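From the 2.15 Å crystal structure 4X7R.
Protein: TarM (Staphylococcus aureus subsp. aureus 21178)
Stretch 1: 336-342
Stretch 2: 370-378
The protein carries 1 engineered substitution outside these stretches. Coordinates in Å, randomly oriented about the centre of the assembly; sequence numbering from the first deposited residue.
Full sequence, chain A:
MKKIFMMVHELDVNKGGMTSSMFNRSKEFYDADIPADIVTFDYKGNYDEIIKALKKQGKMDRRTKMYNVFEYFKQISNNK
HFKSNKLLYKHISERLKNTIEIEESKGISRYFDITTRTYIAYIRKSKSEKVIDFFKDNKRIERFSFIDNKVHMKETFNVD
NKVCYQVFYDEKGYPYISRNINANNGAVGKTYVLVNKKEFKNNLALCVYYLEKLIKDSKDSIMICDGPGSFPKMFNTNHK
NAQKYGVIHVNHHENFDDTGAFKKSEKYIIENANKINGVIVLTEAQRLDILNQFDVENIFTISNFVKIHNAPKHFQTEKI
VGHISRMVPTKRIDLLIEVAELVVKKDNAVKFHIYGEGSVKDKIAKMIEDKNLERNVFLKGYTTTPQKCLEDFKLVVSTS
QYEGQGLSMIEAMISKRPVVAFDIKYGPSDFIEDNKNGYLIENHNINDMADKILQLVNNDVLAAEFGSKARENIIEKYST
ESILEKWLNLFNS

Stretch 1, residues 336-342: LIEVAEL
Stretch 2, residues 370-378: DKNLERNVF

At the apolar centre of this contact in TarM, A340 points its CA-to-CB bond toward the second stretch, and A340 CB meets V377 CG2 at 3.7 Å. The small side chain ends at CB, so the methyl itself makes the contact. V377 (phi/psi -114/124, chi1 t at -178°) opens the strand that continues through F378 (-126/117), and it also faces the helix. Its other methyl, V377 CG1, lies 3.8 Å from I337 CD1, so the valine touches two residues three positions apart, nearly one helical turn. The CA-to-CB bond of I337 points sideways to the second stretch, and both chi angles are m (-55°, -52°); this conformation carries CD1 to V377 while I337 CG2 approaches L373 CD1 at 4.1 Å and K371 CD at 3.9 Å.

L373 (phi/psi -110/11, chi1 m at -69°, chi2 t at 155°) points toward the helix and lays its methyls along the helix backbone. L373 CD1 sits 3.9 Å from I337 O, 3.9 Å from E341 N and 3.9 Å from E341 CB, beside the I337-E341 helical bond; L373 CD2 comes within 4.2 Å of A340 O. These approaches are van der Waals packing. The register follows from two CA pairs: A340 CA lies 7.5 Å from V377 CA, and E341 CA lies 7.0 Å from L373 CA. In all, the contact buries about 350 Å², both sides summed.

The helix begins before L336 and runs on past L342, with phi/psi near -65/-42 throughout. Its backbone bonds are A340 N to L336 O at 2.8 Å, E341 N to I337 O at 3.0 Å and a weak one from L342 N to E338 O at 3.5 Å. In the second stretch a tight turn leads from the leucine into the strand: L373 O accepts from N376 N at 2.8 Å and from V377 N at 2.7 Å, with E374 at -59/-16, R375 at -96/-6 and N376 at -129/-27. The turn places L373 and V377 on the helix together, while E374 and R375 remain out of reach.

Just before the leucine, N372 adopts positive phi (56/51) as the first residue to leave the preceding helix, in a Schellman motif. The chain thereby changes direction between K371 and L373, both of which point toward the first stretch.

The polar edge belongs to K371 and E341. K371 (phi/psi -96/-3) extends with chi1 m (-74°), chi2 t and chi3 t, then turns at chi4 m (-72°). Its aliphatic part passes I337, and K371 NZ donates to E341 OE1 at 2.8 Å, a hydrogen bond within a salt bridge. E341 points toward the second stretch with chi1 t (-174°), chi2 t (179°) and chi3 at 47°, an extended chain that brings its carboxylate to the ammonium group of K371. E338 directs its CA-to-CB bond away; E338 CG lies 4.3 Å from K371 NZ, a peripheral contact made through the methylene.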

# COMPACT_ATOMS: atom_id res chain seq x y z
N LEU A 336 8.61 -19.54 8.20
CA LEU A 336 9.63 -18.89 9.02
C LEU A 336 9.52 -19.38 10.48
O LEU A 336 10.55 -19.66 11.09
CB LEU A 336 9.52 -17.35 8.92
CG LEU A 336 10.41 -16.52 9.86
CD1 LEU A 336 11.89 -16.86 9.69
CD2 LEU A 336 10.17 -15.04 9.68
N ILE A 337 8.27 -19.52 11.01
CA ILE A 337 8.04 -20.05 12.37
C ILE A 337 8.52 -21.51 12.43
O ILE A 337 9.18 -21.89 13.40
CB ILE A 337 6.58 -19.87 12.87
CG1 ILE A 337 6.11 -18.40 12.83
CG2 ILE A 337 6.37 -20.48 14.27
CD1 ILE A 337 7.01 -17.36 13.51
N GLU A 338 8.23 -22.31 11.37
CA GLU A 338 8.68 -23.71 11.26
C GLU A 338 10.20 -23.78 11.21
O GLU A 338 10.78 -24.68 11.80
CB GLU A 338 8.07 -24.40 10.03
CG GLU A 338 6.62 -24.83 10.23
CD GLU A 338 5.91 -25.37 9.01
OE1 GLU A 338 6.50 -26.21 8.29
OE2 GLU A 338 4.74 -24.98 8.80
N VAL A 339 10.85 -22.79 10.54
CA VAL A 339 12.31 -22.70 10.46
C VAL A 339 12.88 -22.32 11.83
O VAL A 339 13.85 -22.94 12.27
CB VAL A 339 12.79 -21.75 9.32
CG1 VAL A 339 14.28 -21.47 9.42
CG2 VAL A 339 12.46 -22.35 7.95
N ALA A 340 12.24 -21.33 12.51
CA ALA A 340 12.62 -20.86 13.85
C ALA A 340 12.66 -22.02 14.84
O ALA A 340 13.65 -22.16 15.55
CB ALA A 340 11.65 -19.79 14.32
N GLU A 341 11.62 -22.90 14.81
CA GLU A 341 11.51 -24.10 15.63
C GLU A 341 12.75 -25.01 15.48
O GLU A 341 13.28 -25.48 16.49
CB GLU A 341 10.22 -24.88 15.29
CG GLU A 341 9.96 -26.08 16.20
CD GLU A 341 8.68 -26.85 15.91
OE1 GLU A 341 8.43 -27.16 14.73
OE2 GLU A 341 7.96 -27.18 16.88
N LEU A 342 13.22 -25.22 14.23
CA LEU A 342 14.39 -26.05 13.91
C LEU A 342 15.70 -25.41 14.40
O LEU A 342 16.53 -26.10 14.97
CB LEU A 342 14.48 -26.34 12.40
CG LEU A 342 13.36 -27.18 11.78
CD1 LEU A 342 13.39 -27.09 10.27
CD2 LEU A 342 13.46 -28.64 12.21
N ASP A 370 1.87 -22.12 20.45
CA ASP A 370 1.63 -23.56 20.26
C ASP A 370 2.93 -24.35 20.11
O ASP A 370 2.97 -25.51 20.50
CB ASP A 370 0.71 -23.82 19.05
CG ASP A 370 -0.75 -23.47 19.26
OD1 ASP A 370 -1.05 -22.62 20.13
OD2 ASP A 370 -1.60 -24.01 18.51
N LYS A 371 3.97 -23.72 19.55
CA LYS A 371 5.28 -24.34 19.34
C LYS A 371 6.25 -24.00 20.47
O LYS A 371 7.37 -24.51 20.49
CB LYS A 371 5.85 -23.93 17.97
CG LYS A 371 5.16 -24.63 16.80
CD LYS A 371 5.61 -24.09 15.46
CE LYS A 371 5.11 -24.94 14.31
NZ LYS A 371 5.82 -26.24 14.24
N ASN A 372 5.79 -23.16 21.44
CA ASN A 372 6.53 -22.68 22.62
C ASN A 372 7.84 -21.98 22.25
O ASN A 372 8.91 -22.30 22.77
CB ASN A 372 6.69 -23.77 23.72
CG ASN A 372 5.40 -24.44 24.15
OD1 ASN A 372 5.23 -25.64 23.93
ND2 ASN A 372 4.47 -23.71 24.77
N LEU A 373 7.74 -21.02 21.31
CA LEU A 373 8.86 -20.22 20.83
C LEU A 373 8.73 -18.77 21.31
O LEU A 373 9.48 -17.91 20.86
CB LEU A 373 8.95 -20.29 19.29
CG LEU A 373 9.36 -21.63 18.69
CD1 LEU A 373 8.85 -21.77 17.27
CD2 LEU A 373 10.87 -21.81 18.72
N GLU A 374 7.80 -18.51 22.26
CA GLU A 374 7.53 -17.19 22.85
C GLU A 374 8.74 -16.53 23.55
O GLU A 374 8.73 -15.32 23.76
CB GLU A 374 6.25 -17.18 23.71
CG GLU A 374 6.19 -18.24 24.80
CD GLU A 374 4.93 -18.29 25.65
OE1 GLU A 374 4.08 -17.38 25.54
OE2 GLU A 374 4.81 -19.25 26.45
N ARG A 375 9.78 -17.32 23.85
CA ARG A 375 11.03 -16.86 24.45
C ARG A 375 12.11 -16.59 23.37
O ARG A 375 13.19 -16.09 23.70
CB ARG A 375 11.53 -17.92 25.45
CG ARG A 375 12.40 -17.36 26.58
CD ARG A 375 13.34 -18.41 27.15
NE ARG A 375 14.42 -18.76 26.21
CZ ARG A 375 15.22 -19.81 26.34
NH1 ARG A 375 15.08 -20.64 27.37
NH2 ARG A 375 16.16 -20.05 25.44
N ASN A 376 11.82 -16.92 22.09
CA ASN A 376 12.78 -16.75 20.99
C ASN A 376 12.26 -15.99 19.77
O ASN A 376 13.06 -15.42 19.02
CB ASN A 376 13.32 -18.12 20.55
CG ASN A 376 14.12 -18.83 21.61
OD1 ASN A 376 13.58 -19.44 22.54
ND2 ASN A 376 15.44 -18.80 21.49
N VAL A 377 10.94 -16.03 19.53
CA VAL A 377 10.32 -15.37 18.38
C VAL A 377 9.42 -14.22 18.88
O VAL A 377 8.53 -14.46 19.69
CB VAL A 377 9.57 -16.38 17.47
CG1 VAL A 377 8.96 -15.70 16.26
CG2 VAL A 377 10.50 -17.52 17.04
N PHE A 378 9.67 -12.99 18.40
CA PHE A 378 8.94 -11.81 18.84
C PHE A 378 8.30 -10.98 17.73
O PHE A 378 8.99 -10.41 16.89
CB PHE A 378 9.84 -10.94 19.75
CG PHE A 378 10.47 -11.69 20.90
CD1 PHE A 378 9.79 -11.84 22.10
CD2 PHE A 378 11.73 -12.27 20.77
CE1 PHE A 378 10.37 -12.55 23.16
CE2 PHE A 378 12.30 -12.99 21.82
CZ PHE A 378 11.62 -13.12 23.01